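Local coordinates for protein pyruvate carboxylase n-terminal domain (Aquifex aeolicus, PDB 1ULZ) that is the biotin carboxylase subunit of a pyruvate carboxylase, a member of the ATP-grasp family of multi-domain enzymes, at residues A[135-138]-A[142-145]; A[155-160]-A[165-170]; A[240-245]-A[249-254]; A[273-276]-A[282-285]. The protein carries 1 engineered substitution. All coordinates share one frame; numbering follows the deposited sequence.

Contact 1. Residues A[135-138]-A[142-145]; sequences GVLK and EAKA
Glu142 reaches Lys138 because its CG stands anti to the backbone N (chi1 170°) and the chain runs on extended beyond CG. That puts the carboxylate beside the backbone of the loop 135-138, a few residues earlier in the chain. Leu137 is turned the other way about its CA-CB bond, with CG beside the backbone N, and its two methyl groups come up against Ala143.

One hydrogen bond crosses the contact. Lys138 N donates a hydrogen bond to Glu142 OE2 at 3.0 Å. The bond is nearly straight, with 166° at the hydrogen, yet the N-H arrives from well above the carboxylate plane, 68° out of it. The other oxygen lies against the Lys138 chain: Glu142 OE1 is 3.2 Å from Lys138 CB and 3.3 Å from Lys138 CG. The two side chains cross at about a right angle there. The lysine then bends at its third torsion and leads away.

The apolar part is small. Leu137 CD1 packs on Ala143 CB at 3.9 Å, and Leu137 CD2 lies 3.9 Å from Ala143 CA. Both residues are buried, and Leu137 also touches Tyr180 of helix 173-189.

The arrangement folds the loop back on the first turn of helix 140-150 in the ATP-grasp region, where Ser139 OG accepts a hydrogen bond from Glu142 N. Lys138 NZ stays 5.1 Å from Glu142 OE1, so this is no salt bridge. Even so, the nearby lysine and the helix start would probably favour the charged form of the carboxylate.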
loop_
_atom_site.group_PDB
_atom_site.type_symbol
_atom_site.label_atom_id
_atom_site.label_comp_id
_atom_site.label_asym_id
_atom_site.label_seq_id
_atom_site.Cartn_x
_atom_site.Cartn_y
_atom_site.Cartn_z
ATOM N N GLY A 135 27.247 -31.334 26.654
ATOM C CA GLY A 135 28.550 -30.945 27.159
ATOM C C GLY A 135 29.607 -31.751 26.419
ATOM O O GLY A 135 29.341 -32.314 25.357
ATOM N N VAL A 136 30.808 -31.828 26.981
ATOM C CA VAL A 136 31.895 -32.563 26.347
ATOM C C VAL A 136 31.571 -34.042 26.159
ATOM O O VAL A 136 30.868 -34.641 26.976
ATOM C CB VAL A 136 33.185 -32.430 27.170
ATOM C CG1 VAL A 136 34.281 -33.299 26.580
ATOM C CG2 VAL A 136 33.621 -30.965 27.201
ATOM N N LEU A 137 32.071 -34.619 25.069
ATOM C CA LEU A 137 31.860 -36.031 24.776
ATOM C C LEU A 137 32.710 -36.861 25.730
ATOM O O LEU A 137 33.884 -36.554 25.969
ATOM C CB LEU A 137 32.262 -36.350 23.329
ATOM C CG LEU A 137 31.304 -35.882 22.231
ATOM C CD1 LEU A 137 31.973 -35.961 20.865
ATOM C CD2 LEU A 137 30.056 -36.739 22.275
ATOM N N LYS A 138 32.114 -37.914 26.276
ATOM C CA LYS A 138 32.822 -38.781 27.204
ATOM C C LYS A 138 33.768 -39.723 26.481
ATOM O O LYS A 138 34.847 -40.022 26.986
ATOM C CB LYS A 138 31.831 -39.606 28.031
ATOM C CG LYS A 138 31.097 -38.821 29.112
ATOM C CD LYS A 138 30.346 -39.778 30.021
ATOM C CE LYS A 138 31.282 -40.888 30.514
ATOM N NZ LYS A 138 30.634 -41.826 31.483
ATOM N N GLU A 142 30.373 -43.051 22.926
ATOM C CA GLU A 142 29.247 -42.181 23.234
ATOM C C GLU A 142 28.924 -41.306 22.033
ATOM O O GLU A 142 27.757 -41.037 21.746
ATOM C CB GLU A 142 29.575 -41.304 24.445
ATOM C CG GLU A 142 28.565 -40.201 24.712
ATOM C CD GLU A 142 28.851 -39.463 26.009
ATOM O OE1 GLU A 142 28.809 -40.112 27.079
ATOM O OE2 GLU A 142 29.123 -38.247 25.971
ATOM N N ALA A 143 29.961 -40.869 21.329
ATOM C CA ALA A 143 29.778 -40.028 20.152
ATOM C C ALA A 143 29.068 -40.812 19.054
ATOM O O ALA A 143 28.188 -40.283 18.374
ATOM C CB ALA A 143 31.130 -39.523 19.646
ATOM N N LYS A 144 29.450 -42.074 18.886
ATOM C CA LYS A 144 28.839 -42.918 17.864
ATOM C C LYS A 144 27.377 -43.199 18.183
ATOM O O LYS A 144 26.537 -43.253 17.281
ATOM C CB LYS A 144 29.605 -44.243 17.729
ATOM C CG LYS A 144 30.991 -44.082 17.112
ATOM C CD LYS A 144 31.630 -45.417 16.721
ATOM C CE LYS A 144 31.966 -46.247 17.942
ATOM N NZ LYS A 144 32.775 -47.444 17.588
ATOM N N ALA A 145 27.077 -43.370 19.466
ATOM C CA ALA A 145 25.709 -43.654 19.901
ATOM C C ALA A 145 24.851 -42.402 19.803
ATOM O O ALA A 145 23.679 -42.466 19.435
ATOM C CB ALA A 145 25.707 -44.185 21.339
#

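Contact 2. Residues A[155-160]-A[165-170]; sequences LLKATA and RGIRIC
The Arg165 side chain, bent at chi2 (-52°), runs along 158-160 toward Ala160. From CB, the chain passes through CG to Arg165 CD, which lies 3.3 Å from Ala158 O. Arg165 NE comes next, 3.7 Å from Ala160 O. One face of the guanidinium lies over the Thr159-Ala160 peptide, with Thr159 C over its centre. At the tip, Arg165 NH2 is 3.4 Å from Ala160 C. It also hydrogen-bonds to Gly161 O.

The two segments form a beta hairpin in the ATP-grasp region, joined by a glycine-rich loop. Leu156 and Arg168 are its antiparallel hydrogen-bonded pair: Leu156 N gives to Arg168 O at 3.0 Å, and Arg168 N gives to Leu156 O at 2.9 Å. Nearer the loop the two segments are further apart, and two waters bridge them. One links Ala158 N to Gly166 O, the other Ala158 O to Arg165 O.

On the face of Leu155 and Ile169, Leu155 CD2 meets Ile169 CG1 and Ile167 CG2, both at 4.0 Å. Lys157 lies alongside Ile167. On the face of Leu156 and Arg168, Leu156 CB packs against Cys170 SG at 4.1 Å, and the Arg168 guanidinium forms a salt bridge with Glu186 of helix 173-189.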
loop_
_atom_site.group_PDB
_atom_site.type_symbol
_atom_site.label_atom_id
_atom_site.label_comp_id
_atom_site.label_asym_id
_atom_site.label_seq_id
_atom_site.Cartn_x
_atom_site.Cartn_y
_atom_site.Cartn_z
ATOM N N LEU A 155 28.260 -32.631 13.442
ATOM C CA LEU A 155 29.436 -31.776 13.524
ATOM C C LEU A 155 30.251 -32.079 14.781
ATOM O O LEU A 155 29.697 -32.222 15.868
ATOM C CB LEU A 155 29.023 -30.297 13.569
ATOM C CG LEU A 155 28.051 -29.732 12.537
ATOM C CD1 LEU A 155 27.731 -28.285 12.909
ATOM C CD2 LEU A 155 28.650 -29.807 11.138
ATOM N N LEU A 156 31.568 -32.161 14.624
ATOM C CA LEU A 156 32.465 -32.414 15.747
ATOM C C LEU A 156 33.387 -31.205 15.854
ATOM O O LEU A 156 33.913 -30.744 14.843
ATOM C CB LEU A 156 33.291 -33.673 15.485
ATOM C CG LEU A 156 34.291 -34.106 16.557
ATOM C CD1 LEU A 156 33.549 -34.491 17.825
ATOM C CD2 LEU A 156 35.116 -35.286 16.037
ATOM N N LYS A 157 33.579 -30.678 17.060
ATOM C CA LYS A 157 34.460 -29.526 17.217
ATOM C C LYS A 157 35.114 -29.441 18.586
ATOM O O LYS A 157 34.480 -29.696 19.609
ATOM C CB LYS A 157 33.703 -28.224 16.932
ATOM C CG LYS A 157 32.684 -27.814 17.984
ATOM C CD LYS A 157 31.903 -26.577 17.509
ATOM C CE LYS A 157 31.093 -25.922 18.632
ATOM N NZ LYS A 157 31.702 -24.602 19.039
ATOM N N ALA A 158 36.394 -29.081 18.589
ATOM C CA ALA A 158 37.158 -28.950 19.823
ATOM C C ALA A 158 36.926 -27.558 20.398
ATOM O O ALA A 158 36.893 -26.570 19.662
ATOM C CB ALA A 158 38.636 -29.171 19.543
ATOM N N THR A 159 36.756 -27.471 21.711
ATOM C CA THR A 159 36.519 -26.177 22.332
ATOM C C THR A 159 37.545 -25.847 23.406
ATOM O O THR A 159 37.366 -24.897 24.159
ATOM C CB THR A 159 35.112 -26.106 22.954
ATOM O OG1 THR A 159 35.038 -27.002 24.071
ATOM C CG2 THR A 159 34.058 -26.504 21.920
ATOM N N ALA A 160 38.617 -26.629 23.478
ATOM C CA ALA A 160 39.671 -26.383 24.456
ATOM C C ALA A 160 40.997 -26.915 23.917
ATOM O O ALA A 160 41.021 -27.625 22.910
ATOM C CB ALA A 160 39.327 -27.059 25.779
ATOM N N ARG A 165 40.769 -25.855 15.858
ATOM C CA ARG A 165 39.426 -25.447 16.254
ATOM C C ARG A 165 38.384 -25.464 15.139
ATOM O O ARG A 165 37.219 -25.149 15.374
ATOM C CB ARG A 165 39.471 -24.049 16.871
ATOM C CG ARG A 165 40.272 -23.974 18.162
ATOM C CD ARG A 165 39.802 -25.033 19.153
ATOM N NE ARG A 165 40.456 -24.903 20.451
ATOM C CZ ARG A 165 40.201 -23.930 21.320
ATOM N NH1 ARG A 165 39.296 -23.003 21.027
ATOM N NH2 ARG A 165 40.858 -23.875 22.477
ATOM N N GLY A 166 38.795 -25.823 13.929
ATOM C CA GLY A 166 37.851 -25.860 12.825
ATOM C C GLY A 166 36.799 -26.937 13.015
ATOM O O GLY A 166 37.093 -28.011 13.550
ATOM N N ILE A 167 35.569 -26.649 12.595
ATOM C CA ILE A 167 34.467 -27.601 12.707
ATOM C C ILE A 167 34.694 -28.740 11.722
ATOM O O ILE A 167 35.189 -28.523 10.621
ATOM C CB ILE A 167 33.100 -26.920 12.400
ATOM C CG1 ILE A 167 32.555 -26.238 13.657
ATOM C CG2 ILE A 167 32.095 -27.946 11.906
ATOM C CD1 ILE A 167 33.483 -25.225 14.269
ATOM N N ARG A 168 34.344 -29.957 12.120
ATOM C CA ARG A 168 34.526 -31.109 11.249
ATOM C C ARG A 168 33.195 -31.789 10.930
ATOM O O ARG A 168 32.508 -32.282 11.821
ATOM C CB ARG A 168 35.474 -32.118 11.904
ATOM C CG ARG A 168 36.839 -31.557 12.305
ATOM C CD ARG A 168 37.583 -32.556 13.204
ATOM N NE ARG A 168 38.865 -32.054 13.712
ATOM C CZ ARG A 168 39.957 -31.944 12.968
ATOM N NH1 ARG A 168 39.905 -32.298 11.697
ATOM N NH2 ARG A 168 41.090 -31.502 13.493
ATOM N N ILE A 169 32.839 -31.818 9.652
ATOM C CA ILE A 169 31.598 -32.450 9.228
ATOM C C ILE A 169 31.793 -33.962 9.113
ATOM O O ILE A 169 32.748 -34.428 8.496
ATOM C CB ILE A 169 31.141 -31.904 7.862
ATOM C CG1 ILE A 169 30.931 -30.394 7.948
ATOM C CG2 ILE A 169 29.854 -32.572 7.437
ATOM C CD1 ILE A 169 30.556 -29.765 6.614
ATOM N N CYS A 170 30.892 -34.717 9.729
ATOM C CA CYS A 170 30.935 -36.179 9.696
ATOM C C CYS A 170 29.627 -36.637 9.034
ATOM O O CYS A 170 28.548 -36.451 9.596
ATOM C CB CYS A 170 31.021 -36.740 11.121
ATOM S SG CYS A 170 32.241 -35.936 12.204
HETATM O O HOH W 1 37.934 -28.652 15.960
HETATM O O HOH W 2 35.933 -24.968 17.606
#

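Contact 3. Residues A[240-245]-A[249-254]; sequences IAPSLI and EKREYY
Arg251 and Pro242 make most of this contact, and Ile245 adds a smaller share. Arg251 sits on helix 248-264 and reaches across to the chain that leaves strand 235-241. Its CG is anti to the backbone N (chi1 172°). The chain bends at its third torsion, which turns the guanidinium to the proline.

Pro242 follows a cis peptide bond, and its CB points toward the helix. Its CG lies over one face of the guanidinium, with Pro242 CG at 3.8 Å from Arg251 NH2. Pro242 CB is closer still, 3.5 Å from Arg251 NH2 and 3.9 Å from Arg251 CZ. The proline ring and the arginine chain meet at a slant. This is packing of an aliphatic ring on a flat cation, and no hydrogen bond joins the two segments. Ser243 O comes to 3.4 Å from Arg251 NH2, at the guanidinium edge and near its plane, but the angle is too poor for a bond.

Ile245 takes part mainly through its backbone, and its side chain stays well clear of the helix segment.

The charge of Arg251 is met by Glu225, which forms a salt bridge with NH2 through OE2. The same carboxylate oxygen is bonded to Ser243 OG, so Glu225 ties helix side and loop side together, while Phe329 makes a cation-pi contact with Arg251. The contact is buried: in the ATP-grasp region, helix 248-264 packs against the eight-stranded sheet, with Tyr210 of strand 206-214 bonded to Arg251 O and Tyr332 of strand 332-339 against Pro242.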
loop_
_atom_site.group_PDB
_atom_site.type_symbol
_atom_site.label_atom_id
_atom_site.label_comp_id
_atom_site.label_asym_id
_atom_site.label_seq_id
_atom_site.Cartn_x
_atom_site.Cartn_y
_atom_site.Cartn_z
ATOM N N ILE A 240 10.263 -12.848 3.084
ATOM C CA ILE A 240 8.892 -13.147 2.676
ATOM C C ILE A 240 8.029 -13.630 3.843
ATOM O O ILE A 240 8.543 -14.043 4.885
ATOM C CB ILE A 240 8.841 -14.238 1.575
ATOM C CG1 ILE A 240 9.140 -15.610 2.182
ATOM C CG2 ILE A 240 9.855 -13.929 0.479
ATOM C CD1 ILE A 240 8.866 -16.766 1.239
ATOM N N ALA A 241 6.715 -13.568 3.655
ATOM C CA ALA A 241 5.755 -14.024 4.654
ATOM C C ALA A 241 4.453 -14.377 3.956
ATOM O O ALA A 241 4.006 -13.658 3.068
ATOM C CB ALA A 241 5.497 -12.940 5.719
ATOM N N PRO A 242 3.885 -15.547 4.285
ATOM C CA PRO A 242 4.507 -16.442 5.265
ATOM C C PRO A 242 5.559 -17.233 4.487
ATOM O O PRO A 242 5.864 -16.880 3.347
ATOM C CB PRO A 242 3.343 -17.310 5.716
ATOM C CG PRO A 242 2.535 -17.443 4.448
ATOM C CD PRO A 242 2.556 -16.039 3.878
ATOM N N SER A 243 6.120 -18.284 5.079
ATOM C CA SER A 243 7.111 -19.078 4.350
ATOM C C SER A 243 6.382 -20.066 3.440
ATOM O O SER A 243 5.169 -20.256 3.560
ATOM C CB SER A 243 8.035 -19.846 5.311
ATOM O OG SER A 243 7.375 -20.950 5.900
ATOM N N LEU A 244 7.119 -20.688 2.528
ATOM C CA LEU A 244 6.530 -21.655 1.605
ATOM C C LEU A 244 6.727 -23.102 2.074
ATOM O O LEU A 244 6.146 -24.025 1.505
ATOM C CB LEU A 244 7.141 -21.489 0.213
ATOM C CG LEU A 244 6.963 -20.119 -0.441
ATOM C CD1 LEU A 244 7.929 -19.972 -1.605
ATOM C CD2 LEU A 244 5.526 -19.953 -0.889
ATOM N N ILE A 245 7.537 -23.305 3.107
ATOM C CA ILE A 245 7.785 -24.660 3.597
ATOM C C ILE A 245 6.835 -25.160 4.683
ATOM O O ILE A 245 6.668 -26.367 4.849
ATOM C CB ILE A 245 9.214 -24.810 4.127
ATOM C CG1 ILE A 245 9.497 -23.740 5.175
ATOM C CG2 ILE A 245 10.198 -24.704 2.993
ATOM C CD1 ILE A 245 10.892 -23.834 5.732
ATOM N N GLU A 249 -1.010 -26.470 9.331
ATOM C CA GLU A 249 -0.952 -27.231 10.575
ATOM C C GLU A 249 0.397 -27.091 11.270
ATOM O O GLU A 249 0.461 -26.984 12.497
ATOM C CB GLU A 249 -1.269 -28.715 10.336
ATOM C CG GLU A 249 -1.165 -29.189 8.885
ATOM C CD GLU A 249 -2.229 -28.574 7.987
ATOM O OE1 GLU A 249 -3.420 -28.576 8.387
ATOM O OE2 GLU A 249 -1.880 -28.099 6.883
ATOM N N LYS A 250 1.479 -27.095 10.496
ATOM C CA LYS A 250 2.799 -26.946 11.089
ATOM C C LYS A 250 3.027 -25.501 11.505
ATOM O O LYS A 250 3.738 -25.226 12.473
ATOM C CB LYS A 250 3.880 -27.398 10.112
ATOM C CG LYS A 250 3.988 -28.918 9.992
ATOM C CD LYS A 250 5.182 -29.289 9.127
ATOM C CE LYS A 250 6.431 -28.519 9.577
ATOM N NZ LYS A 250 7.526 -28.552 8.558
ATOM N N ARG A 251 2.414 -24.578 10.768
ATOM C CA ARG A 251 2.530 -23.161 11.086
ATOM C C ARG A 251 1.987 -22.946 12.492
ATOM O O ARG A 251 2.608 -22.270 13.310
ATOM C CB ARG A 251 1.732 -22.312 10.087
ATOM C CG ARG A 251 1.643 -20.836 10.469
ATOM C CD ARG A 251 1.255 -19.962 9.276
ATOM N NE ARG A 251 2.254 -20.072 8.219
ATOM C CZ ARG A 251 2.053 -20.683 7.056
ATOM N NH1 ARG A 251 0.876 -21.238 6.789
ATOM N NH2 ARG A 251 3.041 -20.761 6.173
ATOM N N GLU A 252 0.822 -23.532 12.769
ATOM C CA GLU A 252 0.211 -23.393 14.086
ATOM C C GLU A 252 0.941 -24.216 15.147
ATOM O O GLU A 252 1.077 -23.776 16.288
ATOM C CB GLU A 252 -1.270 -23.780 14.034
ATOM C CG GLU A 252 -2.116 -22.765 13.281
ATOM C CD GLU A 252 -1.892 -21.336 13.775
ATOM O OE1 GLU A 252 -1.944 -20.401 12.945
ATOM O OE2 GLU A 252 -1.672 -21.146 14.993
ATOM N N TYR A 253 1.423 -25.400 14.770
ATOM C CA TYR A 253 2.139 -26.245 15.720
ATOM C C TYR A 253 3.317 -25.476 16.318
ATOM O O TYR A 253 3.431 -25.364 17.538
ATOM C CB TYR A 253 2.621 -27.538 15.040
ATOM C CG TYR A 253 3.596 -28.353 15.869
ATOM C CD1 TYR A 253 4.952 -28.362 15.563
ATOM C CD2 TYR A 253 3.170 -29.078 16.980
ATOM C CE1 TYR A 253 5.856 -29.065 16.334
ATOM C CE2 TYR A 253 4.074 -29.789 17.764
ATOM C CZ TYR A 253 5.416 -29.776 17.434
ATOM O OH TYR A 253 6.336 -30.445 18.212
ATOM N N TYR A 254 4.184 -24.936 15.465
ATOM C CA TYR A 254 5.337 -24.172 15.943
ATOM C C TYR A 254 4.887 -22.841 16.549
ATOM O O TYR A 254 5.470 -22.357 17.526
ATOM C CB TYR A 254 6.337 -23.941 14.799
ATOM C CG TYR A 254 7.184 -25.164 14.473
ATOM C CD1 TYR A 254 8.085 -25.673 15.401
ATOM C CD2 TYR A 254 7.078 -25.810 13.247
ATOM C CE1 TYR A 254 8.855 -26.789 15.119
ATOM C CE2 TYR A 254 7.846 -26.927 12.958
ATOM C CZ TYR A 254 8.731 -27.412 13.901
ATOM O OH TYR A 254 9.495 -28.525 13.636
#

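Contact 4. Residues A[273-276]-A[282-285]; sequences MEFI and NLYF
Phe275 and Phe285 form the tight part of this contact. They are an antiparallel non-hydrogen-bonded pair, with both side chains on the same face of the sheet. The Phe285 ring turns its edge to the face of Phe275 in a T-shaped stack, with centroids 5.8 Å apart and planes at 86°. Phe275 CD2 also presses on the neighbouring backbone, 3.2 Å from Phe285 N, and Phe275 CE2 lies 3.7 Å from Phe285 CB. Met273 adds a Met-aromatic contact. It is bent at chi2 (-147°) and chi3, which brings Met273 SD obliquely to 3.8 Å from Phe285 CE2. Leu283 CB packs on Phe275 CD2, and Val258 of helix 248-264 touches both Met273 and Phe275.

The other face is looser and partly exposed. There Ile276 and Tyr284 cross at about a right angle, and Ile276 CG1 is 3.9 Å from Tyr284 CB. Ile276 O lies at the edge of the tyrosine ring, near its plane. Tyr284 OH points away to a hydrogen bond with Asp278.

Two backbone bonds join this pair: Ile276 N gives to Tyr284 O, and Tyr284 N gives to Ile276 O, each at 3.0 Å. The whole is a strongly twisted antiparallel beta hairpin. Within this chain it forms one end of the large antiparallel sheet in the ATP-grasp region, where strand 283-289 is an outermost strand.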
loop_
_atom_site.group_PDB
_atom_site.type_symbol
_atom_site.label_atom_id
_atom_site.label_comp_id
_atom_site.label_asym_id
_atom_site.label_seq_id
_atom_site.Cartn_x
_atom_site.Cartn_y
_atom_site.Cartn_z
ATOM N N MET A 273 11.250 -14.740 17.338
ATOM C CA MET A 273 12.033 -15.923 17.682
ATOM C C MET A 273 12.592 -16.470 16.372
ATOM O O MET A 273 11.838 -16.881 15.485
ATOM C CB MET A 273 11.172 -16.991 18.372
ATOM C CG MET A 273 10.638 -16.595 19.754
ATOM S SD MET A 273 10.508 -18.025 20.906
ATOM C CE MET A 273 9.439 -19.070 20.049
ATOM N N GLU A 274 13.913 -16.451 16.248
ATOM C CA GLU A 274 14.573 -16.929 15.040
ATOM C C GLU A 274 14.942 -18.410 15.113
ATOM O O GLU A 274 15.462 -18.881 16.124
ATOM C CB GLU A 274 15.815 -16.066 14.758
ATOM C CG GLU A 274 15.455 -14.590 14.507
ATOM C CD GLU A 274 16.617 -13.733 14.011
ATOM O OE1 GLU A 274 16.347 -12.604 13.532
ATOM O OE2 GLU A 274 17.788 -14.168 14.099
ATOM N N PHE A 275 14.637 -19.136 14.037
ATOM C CA PHE A 275 14.926 -20.568 13.921
ATOM C C PHE A 275 15.673 -20.834 12.615
ATOM O O PHE A 275 15.810 -19.955 11.766
ATOM C CB PHE A 275 13.643 -21.413 13.831
ATOM C CG PHE A 275 12.725 -21.314 15.019
ATOM C CD1 PHE A 275 11.877 -20.233 15.174
ATOM C CD2 PHE A 275 12.680 -22.334 15.957
ATOM C CE1 PHE A 275 10.995 -20.173 16.244
ATOM C CE2 PHE A 275 11.803 -22.279 17.027
ATOM C CZ PHE A 275 10.959 -21.198 17.171
ATOM N N ILE A 276 16.156 -22.064 12.471
ATOM C CA ILE A 276 16.796 -22.504 11.242
ATOM C C ILE A 276 15.974 -23.725 10.881
ATOM O O ILE A 276 15.625 -24.521 11.751
ATOM C CB ILE A 276 18.273 -22.905 11.425
ATOM C CG1 ILE A 276 18.416 -23.928 12.546
ATOM C CG2 ILE A 276 19.108 -21.678 11.702
ATOM C CD1 ILE A 276 19.845 -24.333 12.785
ATOM N N ASN A 282 11.687 -28.888 9.447
ATOM C CA ASN A 282 11.783 -28.957 10.902
ATOM C C ASN A 282 12.531 -27.721 11.390
ATOM O O ASN A 282 13.538 -27.328 10.803
ATOM C CB ASN A 282 12.532 -30.224 11.330
ATOM C CG ASN A 282 11.730 -31.481 11.083
ATOM O OD1 ASN A 282 10.689 -31.699 11.707
ATOM N ND2 ASN A 282 12.201 -32.316 10.161
ATOM N N LEU A 283 12.044 -27.112 12.466
ATOM C CA LEU A 283 12.669 -25.907 13.003
ATOM C C LEU A 283 13.460 -26.140 14.283
ATOM O O LEU A 283 13.131 -27.011 15.083
ATOM C CB LEU A 283 11.610 -24.833 13.273
ATOM C CG LEU A 283 10.638 -24.496 12.142
ATOM C CD1 LEU A 283 9.795 -23.290 12.535
ATOM C CD2 LEU A 283 11.410 -24.204 10.871
ATOM N N TYR A 284 14.506 -25.338 14.461
ATOM C CA TYR A 284 15.357 -25.405 15.641
ATOM C C TYR A 284 15.641 -23.964 16.080
ATOM O O TYR A 284 16.180 -23.166 15.311
ATOM C CB TYR A 284 16.670 -26.124 15.324
ATOM C CG TYR A 284 16.507 -27.447 14.607
ATOM C CD1 TYR A 284 16.394 -27.500 13.220
ATOM C CD2 TYR A 284 16.494 -28.646 15.311
ATOM C CE1 TYR A 284 16.282 -28.704 12.555
ATOM C CE2 TYR A 284 16.380 -29.861 14.652
ATOM C CZ TYR A 284 16.277 -29.884 13.275
ATOM O OH TYR A 284 16.186 -31.089 12.608
ATOM N N PHE A 285 15.272 -23.637 17.313
ATOM C CA PHE A 285 15.465 -22.293 17.850
ATOM C C PHE A 285 16.926 -21.886 17.960
ATOM O O PHE A 285 17.770 -22.666 18.397
ATOM C CB PHE A 285 14.780 -22.180 19.215
ATOM C CG PHE A 285 15.006 -20.868 19.909
ATOM C CD1 PHE A 285 16.135 -20.663 20.687
ATOM C CD2 PHE A 285 14.082 -19.843 19.796
ATOM C CE1 PHE A 285 16.338 -19.459 21.344
ATOM C CE2 PHE A 285 14.276 -18.635 20.451
ATOM C CZ PHE A 285 15.403 -18.442 21.226
#

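In the fold
The four contacts follow one another along the chain, each closing before the next opens, and all lie in the ATP-grasp region. They fall into two groups. Contacts 1 and 2 have centres about 13 Å apart and touch where Leu137 packs on Leu156; contact 2 belongs to the three-stranded sheet with strand 196-200. Contacts 3 and 4 have centres about 12 Å apart. Both reach the eight-stranded sheet, and Tyr254 OH, on helix 248-264 of contact 3, probably hydrogen-bonds to Leu283 N of contact 4. The groups do not touch: contacts 2 and 4 are about 9 Å apart at their nearest atoms. This is consistent with contacts 1 and 2 lying in the small lid-like subdomain of an ATP-grasp fold and contacts 3 and 4 in its larger body.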